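PDB 2XPI: anaphase-promoting complex subunit cut9 from Schizosaccharomyces pombe, which serves as a component of the anaphase-promoting complex/cyclosome, a cell cycle-regulated E3 ubiquitin ligase that controls progression through mitosis and G1. Local coordinates for residues Val341-Leu346 with Phe406-Ile411; Tyr337-Tyr342 with Pro370-Thr375; Ser348-Gly353 with Val379-Leu384; Glu391-Phe396 with Ala418-His423; Asp306-Lys311 with Thr329-Ile334. All coordinates share one frame; numbering follows the deposited sequence.

Contact 1. Residues Val341-Leu346 with Phe406-Ile411; sequences VYPLHL and FGPAWI
Pro343, near the start of helix 342-352, meets Phe406, just before helix 407-420, and Pro408 in its first turn, and these three residues make the whole contact. Pro343 gives up more surface than either partner and divides its ring between them. Its CB lies 4.0 Å from Pro408 CG, so the two pyrrolidine rings meet through aliphatic carbons; the CA-CB bond of each proline is directed at the other segment. One atom further round the ring, Pro343 CG stands 4.1 Å from Phe406 CZ, the far end of the phenyl group. That approach is oblique to the aromatic plane. The Phe406 ring gets there through its first torsion: CG is anti to the backbone N (chi1 -160°), which carries the ring forward from the residue just before the helix to the proline opposite. The CA atoms of Pro343 and Pro408 are 6.7 Å apart, the closest CA approach of the two segments. The chain of another protein packs with its backbone on both prolines, and places a modified side chain against Leu344; this is consistent with hcn1 and its buried acetyl-methionine, bound by repeats including TPR 8 and TPR 10. With no hydrogen bond or charge across it, the contact is purely apolar, a small carbon-to-carbon meeting that depends on shape, with prolines that offer no backbone N-H.

Contact 2. Residues Tyr337-Tyr342 with Pro370-Thr375; sequences YNLDVY and PEKAVT
Val374, with chi1 at -135°, turns its two methyls to the turn that precedes helix 342-352: CG1 faces Tyr342, CG2 faces Leu339. Tyr342 keeps its CG anti to the carbonyl carbon (chi1 -80°), which carries the ring away and leaves CB as the point of touch, 3.8 Å from Val374 CG1. The same methyl also lies 4.2 Å from Leu339 O, and that oxygen accepts the N-H of Tyr342 at 3.2 Å from its N, closing a type I beta turn from Leu339 to Tyr342. Leu339 meets Val374 more loosely, CG to CG2 4.5 Å. Its CD2 reaches the aliphatic part of Lys372 instead, 4.3 Å from CG, at the exposed margin. Just before the turn, Asn338 OD1 receives weak bonds from Asp340 N and Val341 N. No hydrogen bond passes between 337-342 and 370-375, so the link rests on aliphatic carbons. The Tyr342 ring runs on to Ile361 and Leu365 of helix 355-368 and touches Leu332 of helix 321-334, while Phe406 packs on Val374. The contact thus sits where the loop between helices 321-334 and 342-352 meets the first turn of helix 373-385, with helix 355-368 packed against Tyr342.

Contact 3. Residues Ser348-Gly353 with Val379-Leu384; sequences SLHESG and VGIYYL
Neighbouring tetratricopeptide repeats meet here, helix 342-352 of TPR 8 lying beside helix 373-385 of TPR 9. His350 carries the contact. Its CB touches Ile381 CG2 at 3.7 Å; with CG anti to the backbone N (chi1 170°), the imidazole reaches Leu384, further along helix 373-385. There NE2 lies 4.1 Å from Leu384 CD2, and Leu384 O comes to the ring edge near its plane, but at 4.0 Å from NE2 no hydrogen bond is made. With an alanine here, the imidazole beside Leu384 would be missing, and the leucine would probably lose packing and be freer to turn. Apolar side chains of another protein's chain also pack on His350 and Ile381. Just beyond, Gly353 ends helix 342-352 as the C-prime residue of a Schellman motif, with positive phi. Side-by-side first helices of successive repeats, lining a common inner surface, are the hallmark of the TPR superhelix.

Contact 4. Residues Glu391-Phe396 with Ala418-His423; sequences EARRYF and AIEGEH
The guanidinium group of Arg393 receives Glu420 CG at its edge, near the plane, 3.5 Å from NH1. The touching group is thus a methylene and not the carboxylate, whose plane is turned 44° from that of the guanidinium and whose OE2 stays 5.5 Å from NH1. Glu422 approaches differently: its OE1 lies 4.4 Å from Arg393 NH2 but well out of the guanidinium plane, where no N-H points at it. Arg393 reaches the other segment by leaving the backbone with CG anti to N (chi1 178°) and then bending at chi2 and chi3, while Glu420 bends at chi2. Neither acid forms a salt bridge with Arg393; the positive charge would probably still be drawn by both, through space and near the surface. The backbones are far apart, with CA atoms of Arg393 and Glu420 10.0 Å from each other. The arginine side chain also touches Phe413 and Phe417 of helix 407-420, and Glu422 also touches Phe417. Gly421, with positive phi, closes that helix in a Schellman motif, and Glu422 occupies the N-cap position before helix 423-435. Such a tight turn between two antiparallel helices, facing the second helix of the preceding repeat, is a recurring feature of TPR arrays.

Contact 5. Residues Asp306-Lys311 with Thr329-Ile334; sequences DLLLCK and TKILEI
Leu308 and Ile331 sit where two helical segments, 306-311 and 329-334, come nearest, their CA atoms 7.8 Å apart; the segments run in roughly opposite directions as the two helices of TPR 7. Ile331 reaches across with an extended branch: CG1 is anti to the carbonyl carbon and chi2 is -170°, so CD1 points to helix 305-317 and touches Leu308 CB at 3.6 Å. Further back on the same branch, Ile331 CG1 lies 4.2 Å from Leu308 CD1. The two side chains therefore slide past one another in opposite directions. CD1 also approaches the backbone of the next residue, 4.5 Å from Leu309 N. On the far side of helix 305-317, Asp306 forms salt bridges with Lys278 and with Lys109 of the second subunit, in keeping with the role of TPR 1-7 in homodimerization. Between the two segments no polar bond is made; their contact is hydrophobic, mainly Leu308 against Ile331, and Leu308 also touches Ile327 of helix 321-334.

How the contacts relate
Along the chain contact 5 closes first, within TPR 7; contacts 1 and 2 then open from the same region around Val341 and Tyr342, contact 3 is nested inside the loop closed by contact 1, and contact 4 crosses contact 1. Contacts 1 and 3 share helix 342-352, contacts 2 and 3 helix 373-385, and contacts 1 and 4 helix 407-420. Centres of contacts 1 and 2 are 10 Å apart, those of contacts 4 and 5 about 30 Å. Contact 1 touches each of the others, for instance through Leu344 on Leu309 and Leu346 on Ile381. Together they step along TPR 7 to TPR 10, from the dimerizing repeats toward those that bind hcn1.

Contact 1. Residues Val341-Leu346 with Phe406-Ile411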
# COMPACT_ATOMS: atom_id res chain seq x y z
N VAL A 341 5.87 4.57 23.28
CA VAL A 341 6.01 4.37 24.70
C VAL A 341 7.11 3.35 24.98
O VAL A 341 7.64 3.30 26.09
CB VAL A 341 4.70 3.90 25.34
CG1 VAL A 341 4.52 2.41 25.12
CG2 VAL A 341 4.73 4.19 26.80
N TYR A 342 7.47 2.56 23.98
CA TYR A 342 8.35 1.42 24.23
C TYR A 342 9.80 1.69 24.70
O TYR A 342 10.27 1.04 25.63
CB TYR A 342 8.29 0.40 23.09
CG TYR A 342 7.09 -0.50 23.21
CD1 TYR A 342 7.01 -1.42 24.21
CD2 TYR A 342 6.02 -0.39 22.33
CE1 TYR A 342 5.91 -2.24 24.35
CE2 TYR A 342 4.91 -1.19 22.46
CZ TYR A 342 4.87 -2.12 23.47
OH TYR A 342 3.79 -2.95 23.63
N PRO A 343 10.52 2.63 24.08
CA PRO A 343 11.88 2.84 24.60
C PRO A 343 11.96 3.10 26.12
O PRO A 343 12.80 2.50 26.81
CB PRO A 343 12.35 4.06 23.82
CG PRO A 343 11.63 3.92 22.48
CD PRO A 343 10.28 3.35 22.82
N LEU A 344 11.09 3.97 26.62
CA LEU A 344 11.03 4.29 28.04
C LEU A 344 10.62 3.07 28.85
O LEU A 344 11.15 2.79 29.94
CB LEU A 344 10.01 5.41 28.28
CG LEU A 344 10.47 6.79 28.72
CD1 LEU A 344 11.91 6.77 29.27
CD2 LEU A 344 10.34 7.78 27.58
N HIS A 345 9.64 2.35 28.32
CA HIS A 345 9.11 1.19 28.98
C HIS A 345 10.16 0.06 29.03
O HIS A 345 10.46 -0.50 30.09
CB HIS A 345 7.87 0.74 28.22
CG HIS A 345 7.10 -0.32 28.92
ND1 HIS A 345 6.91 -1.58 28.39
CD2 HIS A 345 6.51 -0.34 30.14
CE1 HIS A 345 6.22 -2.31 29.24
NE2 HIS A 345 5.96 -1.58 30.31
N LEU A 346 10.71 -0.25 27.86
CA LEU A 346 11.77 -1.25 27.74
C LEU A 346 12.95 -0.94 28.66
O LEU A 346 13.40 -1.80 29.44
CB LEU A 346 12.25 -1.31 26.30
CG LEU A 346 11.60 -2.34 25.37
CD1 LEU A 346 10.60 -3.18 26.09
CD2 LEU A 346 10.97 -1.64 24.18
N PHE A 406 17.22 6.08 14.94
CA PHE A 406 16.70 5.55 16.19
C PHE A 406 17.75 5.46 17.31
O PHE A 406 18.47 4.46 17.43
CB PHE A 406 16.12 4.16 15.94
CG PHE A 406 15.15 3.70 16.99
CD1 PHE A 406 14.31 4.62 17.61
CD2 PHE A 406 15.09 2.38 17.36
CE1 PHE A 406 13.42 4.21 18.60
CE2 PHE A 406 14.21 1.97 18.33
CZ PHE A 406 13.37 2.88 18.95
N GLY A 407 17.82 6.50 18.12
CA GLY A 407 18.83 6.63 19.16
C GLY A 407 18.96 5.49 20.15
O GLY A 407 20.05 4.97 20.33
N PRO A 408 17.85 5.11 20.82
CA PRO A 408 17.85 3.97 21.75
C PRO A 408 18.54 2.72 21.22
O PRO A 408 19.18 2.02 22.00
CB PRO A 408 16.34 3.71 21.96
CG PRO A 408 15.71 5.04 21.80
CD PRO A 408 16.53 5.77 20.76
N ALA A 409 18.43 2.43 19.93
CA ALA A 409 19.04 1.23 19.38
C ALA A 409 20.55 1.38 19.33
O ALA A 409 21.29 0.39 19.43
CB ALA A 409 18.51 0.95 18.00
N TRP A 410 21.02 2.61 19.15
CA TRP A 410 22.45 2.89 19.12
C TRP A 410 23.06 2.74 20.50
O TRP A 410 24.13 2.18 20.62
CB TRP A 410 22.74 4.27 18.53
CG TRP A 410 22.63 4.32 17.03
CD1 TRP A 410 21.59 4.80 16.30
CD2 TRP A 410 23.60 3.84 16.08
NE1 TRP A 410 21.84 4.66 14.96
CE2 TRP A 410 23.07 4.07 14.79
CE3 TRP A 410 24.86 3.25 16.19
CZ2 TRP A 410 23.76 3.74 13.62
CZ3 TRP A 410 25.54 2.91 15.02
CH2 TRP A 410 24.99 3.16 13.76
N ILE A 411 22.37 3.22 21.53
CA ILE A 411 22.83 3.06 22.91
C ILE A 411 22.95 1.57 23.25
O ILE A 411 24.00 1.11 23.71
CB ILE A 411 21.92 3.77 23.95
CG1 ILE A 411 22.04 5.30 23.81
CG2 ILE A 411 22.32 3.42 25.36
CD1 ILE A 411 23.49 5.82 23.72

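Contact 2. Residues Tyr337-Tyr342 with Pro370-Thr375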
# COMPACT_ATOMS: atom_id res chain seq x y z
N TYR A 337 -1.70 0.07 21.00
CA TYR A 337 -0.98 0.22 19.73
C TYR A 337 -0.12 1.46 19.74
O TYR A 337 0.37 1.89 18.70
CB TYR A 337 -1.94 0.28 18.54
CG TYR A 337 -2.73 -0.98 18.33
CD1 TYR A 337 -2.36 -1.89 17.35
CD2 TYR A 337 -3.83 -1.27 19.13
CE1 TYR A 337 -3.09 -3.05 17.15
CE2 TYR A 337 -4.56 -2.42 18.94
CZ TYR A 337 -4.18 -3.31 17.95
OH TYR A 337 -4.89 -4.48 17.74
N ASN A 338 0.06 2.07 20.91
CA ASN A 338 1.03 3.14 21.00
C ASN A 338 2.47 2.59 21.07
O ASN A 338 2.81 1.78 21.94
CB ASN A 338 0.74 4.07 22.16
CG ASN A 338 1.72 5.22 22.21
OD1 ASN A 338 2.90 5.04 21.90
ND2 ASN A 338 1.25 6.39 22.59
N LEU A 339 3.31 3.03 20.13
CA LEU A 339 4.64 2.46 19.98
C LEU A 339 5.75 3.34 20.54
O LEU A 339 6.82 2.85 20.89
CB LEU A 339 4.90 2.15 18.51
CG LEU A 339 4.90 0.65 18.18
CD1 LEU A 339 4.02 -0.10 19.16
CD2 LEU A 339 4.49 0.40 16.74
N ASP A 340 5.47 4.64 20.64
CA ASP A 340 6.44 5.59 21.17
C ASP A 340 6.73 5.33 22.63
O ASP A 340 7.70 5.83 23.18
CB ASP A 340 5.89 7.01 21.05
CG ASP A 340 5.66 7.44 19.61
OD1 ASP A 340 4.75 8.27 19.42
OD2 ASP A 340 6.39 6.97 18.69
N VAL A 341 5.87 4.57 23.28
CA VAL A 341 6.01 4.37 24.70
C VAL A 341 7.11 3.35 24.98
O VAL A 341 7.64 3.30 26.09
CB VAL A 341 4.70 3.90 25.34
CG1 VAL A 341 4.52 2.41 25.12
CG2 VAL A 341 4.73 4.19 26.80
N TYR A 342 7.47 2.56 23.98
CA TYR A 342 8.35 1.42 24.23
C TYR A 342 9.80 1.69 24.70
O TYR A 342 10.27 1.04 25.63
CB TYR A 342 8.29 0.40 23.09
CG TYR A 342 7.09 -0.50 23.21
CD1 TYR A 342 7.01 -1.42 24.21
CD2 TYR A 342 6.02 -0.39 22.33
CE1 TYR A 342 5.91 -2.24 24.35
CE2 TYR A 342 4.91 -1.19 22.46
CZ TYR A 342 4.87 -2.12 23.47
OH TYR A 342 3.79 -2.95 23.63
N PRO A 370 6.89 -6.75 12.80
CA PRO A 370 8.24 -7.19 12.44
C PRO A 370 8.96 -6.12 11.63
O PRO A 370 10.17 -6.16 11.45
CB PRO A 370 7.99 -8.42 11.57
CG PRO A 370 6.50 -8.72 11.68
CD PRO A 370 5.85 -7.43 12.01
N GLU A 371 8.22 -5.16 11.12
CA GLU A 371 8.80 -4.19 10.20
C GLU A 371 9.19 -2.89 10.90
O GLU A 371 9.65 -1.95 10.26
CB GLU A 371 7.84 -3.91 9.03
CG GLU A 371 6.68 -2.96 9.35
CD GLU A 371 5.65 -3.53 10.34
OE1 GLU A 371 5.60 -4.77 10.51
OE2 GLU A 371 4.89 -2.73 10.94
N LYS A 372 8.99 -2.85 12.22
CA LYS A 372 9.32 -1.67 13.02
C LYS A 372 10.62 -1.89 13.78
O LYS A 372 10.81 -2.94 14.38
CB LYS A 372 8.22 -1.37 14.03
CG LYS A 372 6.82 -1.16 13.46
CD LYS A 372 6.78 -0.03 12.44
CE LYS A 372 7.06 1.32 13.08
NZ LYS A 372 7.32 2.40 12.07
N ALA A 373 11.49 -0.88 13.75
CA ALA A 373 12.76 -0.86 14.50
C ALA A 373 12.58 -1.05 16.01
O ALA A 373 13.41 -1.69 16.65
CB ALA A 373 13.53 0.42 14.24
N VAL A 374 11.52 -0.49 16.59
CA VAL A 374 11.27 -0.70 18.01
C VAL A 374 11.18 -2.18 18.32
O VAL A 374 11.60 -2.61 19.39
CB VAL A 374 9.95 -0.10 18.50
CG1 VAL A 374 10.18 0.64 19.82
CG2 VAL A 374 9.32 0.78 17.45
N THR A 375 10.58 -2.94 17.41
CA THR A 375 10.38 -4.36 17.67
C THR A 375 11.71 -5.02 18.00
O THR A 375 11.80 -5.81 18.94
CB THR A 375 9.74 -5.08 16.49
OG1 THR A 375 8.37 -4.70 16.44
CG2 THR A 375 9.82 -6.59 16.67

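Contact 3. Residues Ser348-Gly353 with Val379-Leu384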
# COMPACT_ATOMS: atom_id res chain seq x y z
N SER A 348 13.20 0.93 31.25
CA SER A 348 12.85 0.83 32.67
C SER A 348 12.70 -0.61 33.13
O SER A 348 13.04 -0.93 34.27
CB SER A 348 11.59 1.62 32.99
OG SER A 348 11.82 3.00 32.80
N LEU A 349 12.18 -1.48 32.27
CA LEU A 349 12.11 -2.91 32.59
C LEU A 349 13.52 -3.54 32.68
O LEU A 349 13.77 -4.37 33.55
CB LEU A 349 11.21 -3.69 31.61
CG LEU A 349 9.69 -3.47 31.63
CD1 LEU A 349 9.01 -4.12 30.40
CD2 LEU A 349 9.03 -3.93 32.94
N HIS A 350 14.43 -3.15 31.81
CA HIS A 350 15.79 -3.67 31.87
C HIS A 350 16.48 -3.28 33.19
O HIS A 350 17.18 -4.09 33.81
CB HIS A 350 16.61 -3.16 30.70
CG HIS A 350 18.07 -3.45 30.81
ND1 HIS A 350 18.97 -2.52 31.28
CD2 HIS A 350 18.78 -4.56 30.51
CE1 HIS A 350 20.19 -3.05 31.27
NE2 HIS A 350 20.10 -4.29 30.81
N GLU A 351 16.26 -2.04 33.62
CA GLU A 351 16.79 -1.54 34.87
C GLU A 351 16.32 -2.36 36.07
O GLU A 351 17.05 -2.53 37.04
CB GLU A 351 16.38 -0.07 35.04
CG GLU A 351 16.17 0.35 36.48
CD GLU A 351 17.46 0.78 37.14
OE1 GLU A 351 17.53 0.72 38.39
OE2 GLU A 351 18.39 1.17 36.41
N SER A 352 15.09 -2.86 36.01
CA SER A 352 14.55 -3.63 37.13
C SER A 352 14.78 -5.12 36.93
O SER A 352 14.53 -5.92 37.83
CB SER A 352 13.06 -3.32 37.30
OG SER A 352 12.85 -1.92 37.36
N GLY A 353 15.26 -5.50 35.75
CA GLY A 353 15.63 -6.88 35.50
C GLY A 353 14.48 -7.82 35.21
O GLY A 353 14.55 -9.00 35.54
N VAL A 379 13.63 -6.99 21.33
CA VAL A 379 14.32 -8.28 21.29
C VAL A 379 15.74 -8.14 21.86
O VAL A 379 16.20 -9.00 22.59
CB VAL A 379 14.37 -8.85 19.86
CG1 VAL A 379 15.20 -10.09 19.83
CG2 VAL A 379 12.97 -9.16 19.39
N GLY A 380 16.42 -7.03 21.55
CA GLY A 380 17.77 -6.82 22.00
C GLY A 380 17.84 -6.60 23.50
O GLY A 380 18.68 -7.19 24.18
N ILE A 381 16.98 -5.73 24.02
CA ILE A 381 16.98 -5.41 25.44
C ILE A 381 16.75 -6.67 26.25
O ILE A 381 17.34 -6.84 27.32
CB ILE A 381 15.94 -4.34 25.79
CG1 ILE A 381 16.39 -2.98 25.25
CG2 ILE A 381 15.73 -4.26 27.32
CD1 ILE A 381 15.35 -1.91 25.35
N TYR A 382 15.92 -7.56 25.72
CA TYR A 382 15.67 -8.84 26.37
C TYR A 382 16.92 -9.69 26.46
O TYR A 382 17.24 -10.19 27.53
CB TYR A 382 14.61 -9.66 25.65
CG TYR A 382 14.65 -11.08 26.13
CD1 TYR A 382 14.33 -11.38 27.45
CD2 TYR A 382 15.04 -12.11 25.30
CE1 TYR A 382 14.38 -12.67 27.92
CE2 TYR A 382 15.09 -13.43 25.76
CZ TYR A 382 14.76 -13.69 27.08
OH TYR A 382 14.80 -14.98 27.55
N TYR A 383 17.61 -9.87 25.34
CA TYR A 383 18.85 -10.62 25.37
C TYR A 383 19.85 -9.96 26.31
O TYR A 383 20.81 -10.58 26.75
CB TYR A 383 19.42 -10.82 23.96
CG TYR A 383 18.63 -11.86 23.20
CD1 TYR A 383 18.49 -13.14 23.71
CD2 TYR A 383 18.01 -11.55 22.00
CE1 TYR A 383 17.75 -14.10 23.05
CE2 TYR A 383 17.27 -12.51 21.31
CZ TYR A 383 17.14 -13.79 21.85
OH TYR A 383 16.42 -14.76 21.19
N LEU A 384 19.56 -8.71 26.67
CA LEU A 384 20.38 -7.97 27.62
C LEU A 384 20.07 -8.12 29.15
O LEU A 384 21.03 -8.04 29.91
CB LEU A 384 20.47 -6.49 27.18
CG LEU A 384 21.83 -5.78 27.33
CD1 LEU A 384 22.85 -6.44 26.43
CD2 LEU A 384 21.74 -4.28 27.02

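Contact 4. Residues Glu391-Phe396 with Ala418-His423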
# COMPACT_ATOMS: atom_id res chain seq x y z
N GLU A 391 23.66 -12.01 20.69
CA GLU A 391 22.37 -11.89 20.02
C GLU A 391 21.73 -10.53 20.34
O GLU A 391 20.95 -10.00 19.54
CB GLU A 391 21.46 -13.09 20.33
CG GLU A 391 21.60 -13.66 21.73
CD GLU A 391 22.82 -14.57 21.91
OE1 GLU A 391 22.80 -15.70 21.37
OE2 GLU A 391 23.78 -14.17 22.61
N ALA A 392 22.08 -9.95 21.48
CA ALA A 392 21.68 -8.58 21.76
C ALA A 392 22.33 -7.64 20.74
O ALA A 392 21.64 -6.84 20.11
CB ALA A 392 22.06 -8.20 23.16
N ARG A 393 23.64 -7.75 20.56
CA ARG A 393 24.32 -6.93 19.55
C ARG A 393 23.69 -7.07 18.18
O ARG A 393 23.42 -6.06 17.53
CB ARG A 393 25.80 -7.25 19.44
CG ARG A 393 26.47 -6.41 18.36
CD ARG A 393 27.89 -6.08 18.71
NE ARG A 393 28.80 -7.18 18.43
CZ ARG A 393 29.63 -7.71 19.32
NH1 ARG A 393 29.66 -7.26 20.57
NH2 ARG A 393 30.43 -8.70 18.95
N ARG A 394 23.44 -8.30 17.74
CA ARG A 394 22.76 -8.52 16.47
C ARG A 394 21.48 -7.66 16.35
O ARG A 394 21.22 -7.05 15.31
CB ARG A 394 22.40 -10.00 16.23
CG ARG A 394 21.07 -10.10 15.47
CD ARG A 394 20.83 -11.40 14.73
NE ARG A 394 20.18 -11.24 13.41
CZ ARG A 394 20.12 -10.12 12.67
NH1 ARG A 394 20.65 -8.97 13.07
NH2 ARG A 394 19.53 -10.17 11.48
N TYR A 395 20.68 -7.61 17.41
CA TYR A 395 19.35 -7.00 17.30
C TYR A 395 19.35 -5.50 17.40
O TYR A 395 18.50 -4.86 16.78
CB TYR A 395 18.35 -7.66 18.25
CG TYR A 395 18.01 -9.04 17.75
CD1 TYR A 395 17.23 -9.21 16.61
CD2 TYR A 395 18.50 -10.18 18.39
CE1 TYR A 395 16.92 -10.47 16.14
CE2 TYR A 395 18.20 -11.45 17.91
CZ TYR A 395 17.42 -11.58 16.79
OH TYR A 395 17.12 -12.83 16.30
N PHE A 396 20.29 -4.92 18.13
CA PHE A 396 20.43 -3.48 18.16
C PHE A 396 21.02 -3.08 16.82
O PHE A 396 20.74 -2.00 16.30
CB PHE A 396 21.33 -3.02 19.30
CG PHE A 396 20.79 -3.33 20.66
CD1 PHE A 396 19.52 -2.90 21.03
CD2 PHE A 396 21.55 -4.03 21.58
CE1 PHE A 396 19.02 -3.17 22.28
CE2 PHE A 396 21.06 -4.30 22.83
CZ PHE A 396 19.78 -3.88 23.18
N ALA A 418 30.65 -2.35 24.66
CA ALA A 418 31.35 -2.01 25.89
C ALA A 418 31.53 -3.27 26.72
O ALA A 418 32.64 -3.58 27.14
CB ALA A 418 30.64 -0.94 26.67
N ILE A 419 30.44 -4.02 26.90
CA ILE A 419 30.50 -5.26 27.68
C ILE A 419 31.53 -6.27 27.14
O ILE A 419 32.23 -6.90 27.92
CB ILE A 419 29.13 -5.93 27.80
CG1 ILE A 419 28.40 -5.42 29.03
CG2 ILE A 419 29.28 -7.44 27.94
CD1 ILE A 419 26.99 -4.96 28.71
N GLU A 420 31.61 -6.42 25.82
CA GLU A 420 32.58 -7.32 25.19
C GLU A 420 34.02 -6.82 25.27
O GLU A 420 34.95 -7.53 24.90
CB GLU A 420 32.22 -7.57 23.73
CG GLU A 420 31.12 -8.60 23.49
CD GLU A 420 30.98 -9.59 24.65
OE1 GLU A 420 30.58 -9.15 25.75
OE2 GLU A 420 31.26 -10.81 24.47
N GLY A 421 34.20 -5.59 25.74
CA GLY A 421 35.53 -5.00 25.75
C GLY A 421 35.92 -4.40 24.41
O GLY A 421 37.07 -4.11 24.20
N GLU A 422 34.97 -4.21 23.51
CA GLU A 422 35.28 -3.62 22.22
C GLU A 422 35.20 -2.10 22.27
O GLU A 422 34.26 -1.49 21.74
CB GLU A 422 34.31 -4.13 21.17
CG GLU A 422 34.96 -4.50 19.88
CD GLU A 422 35.06 -5.99 19.75
OE1 GLU A 422 34.09 -6.67 20.19
OE2 GLU A 422 36.09 -6.47 19.23
N HIS A 423 36.19 -1.49 22.91
CA HIS A 423 36.15 -0.07 23.19
C HIS A 423 35.94 0.83 21.98
O HIS A 423 35.10 1.71 22.03
CB HIS A 423 37.39 0.37 23.97
CG HIS A 423 37.68 -0.50 25.15
ND1 HIS A 423 36.73 -0.80 26.10
CD2 HIS A 423 38.81 -1.17 25.51
CE1 HIS A 423 37.26 -1.60 27.00
NE2 HIS A 423 38.52 -1.84 26.67

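Contact 5. Residues Asp306-Lys311 with Thr329-Ile334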
# COMPACT_ATOMS: atom_id res chain seq x y z
N ASP A 306 0.86 11.71 24.78
CA ASP A 306 1.91 12.73 24.65
C ASP A 306 2.19 13.45 25.98
O ASP A 306 3.34 13.76 26.29
CB ASP A 306 1.56 13.73 23.54
CG ASP A 306 1.54 13.09 22.14
OD1 ASP A 306 2.48 12.33 21.80
OD2 ASP A 306 0.59 13.34 21.37
N LEU A 307 1.15 13.71 26.76
CA LEU A 307 1.32 14.40 28.04
C LEU A 307 1.95 13.48 29.09
O LEU A 307 2.79 13.89 29.88
CB LEU A 307 -0.03 14.93 28.53
CG LEU A 307 -0.15 15.90 29.72
CD1 LEU A 307 -0.65 15.21 30.98
CD2 LEU A 307 1.15 16.62 29.98
N LEU A 308 1.54 12.22 29.09
CA LEU A 308 2.04 11.28 30.07
C LEU A 308 3.52 11.01 29.79
O LEU A 308 4.33 10.79 30.71
CB LEU A 308 1.20 10.00 30.06
CG LEU A 308 -0.14 10.31 30.75
CD1 LEU A 308 -1.05 9.10 30.90
CD2 LEU A 308 0.14 10.91 32.10
N LEU A 309 3.88 11.08 28.51
CA LEU A 309 5.26 10.99 28.10
C LEU A 309 6.23 12.17 28.45
O LEU A 309 7.40 11.86 28.65
CB LEU A 309 5.35 10.60 26.63
CG LEU A 309 5.46 9.13 26.21
CD1 LEU A 309 5.88 9.10 24.76
CD2 LEU A 309 6.48 8.36 27.02
N CYS A 310 5.82 13.46 28.54
CA CYS A 310 6.77 14.47 29.12
C CYS A 310 7.10 13.93 30.49
O CYS A 310 8.26 13.77 30.82
CB CYS A 310 6.30 16.00 29.22
SG CYS A 310 6.65 16.84 30.92
N LYS A 311 6.07 13.61 31.27
CA LYS A 311 6.22 13.18 32.66
C LYS A 311 7.15 11.99 32.80
O LYS A 311 8.06 12.02 33.61
CB LYS A 311 4.88 12.77 33.26
CG LYS A 311 3.85 13.85 33.38
CD LYS A 311 2.49 13.19 33.59
CE LYS A 311 1.35 14.18 33.46
NZ LYS A 311 1.41 15.20 34.55
N THR A 329 2.99 1.69 31.76
CA THR A 329 2.12 0.53 31.72
C THR A 329 0.65 0.94 31.53
O THR A 329 -0.09 0.27 30.82
CB THR A 329 2.25 -0.29 33.03
OG1 THR A 329 3.58 -0.82 33.15
CG2 THR A 329 1.24 -1.41 33.06
N LYS A 330 0.25 2.05 32.15
CA LYS A 330 -1.11 2.57 31.97
C LYS A 330 -1.37 3.00 30.54
O LYS A 330 -2.48 2.82 30.02
CB LYS A 330 -1.39 3.74 32.92
N ILE A 331 -0.37 3.61 29.90
CA ILE A 331 -0.47 4.01 28.50
C ILE A 331 -0.65 2.77 27.63
O ILE A 331 -1.41 2.77 26.67
CB ILE A 331 0.78 4.80 28.03
CG1 ILE A 331 0.95 6.10 28.82
CG2 ILE A 331 0.70 5.11 26.54
CD1 ILE A 331 2.01 7.02 28.24
N LEU A 332 0.03 1.69 27.99
CA LEU A 332 -0.02 0.46 27.23
C LEU A 332 -1.33 -0.31 27.36
O LEU A 332 -1.64 -1.15 26.52
CB LEU A 332 1.15 -0.44 27.59
CG LEU A 332 2.13 -0.61 26.43
CD1 LEU A 332 1.75 0.31 25.25
CD2 LEU A 332 3.53 -0.33 26.93
N GLU A 333 -2.11 -0.05 28.41
CA GLU A 333 -3.43 -0.67 28.50
C GLU A 333 -4.51 0.15 27.77
O GLU A 333 -5.28 -0.41 27.00
CB GLU A 333 -3.83 -0.94 29.94
CG GLU A 333 -3.16 -0.04 30.94
CD GLU A 333 -3.56 -0.36 32.37
OE1 GLU A 333 -2.78 -1.07 33.05
OE2 GLU A 333 -4.66 0.10 32.79
N ILE A 334 -4.54 1.46 27.99
CA ILE A 334 -5.54 2.29 27.32
C ILE A 334 -5.22 2.58 25.84
O ILE A 334 -6.12 2.98 25.10
CB ILE A 334 -5.88 3.60 28.10
CG1 ILE A 334 -4.99 4.76 27.65
CG2 ILE A 334 -5.81 3.38 29.61
CD1 ILE A 334 -4.99 5.92 28.64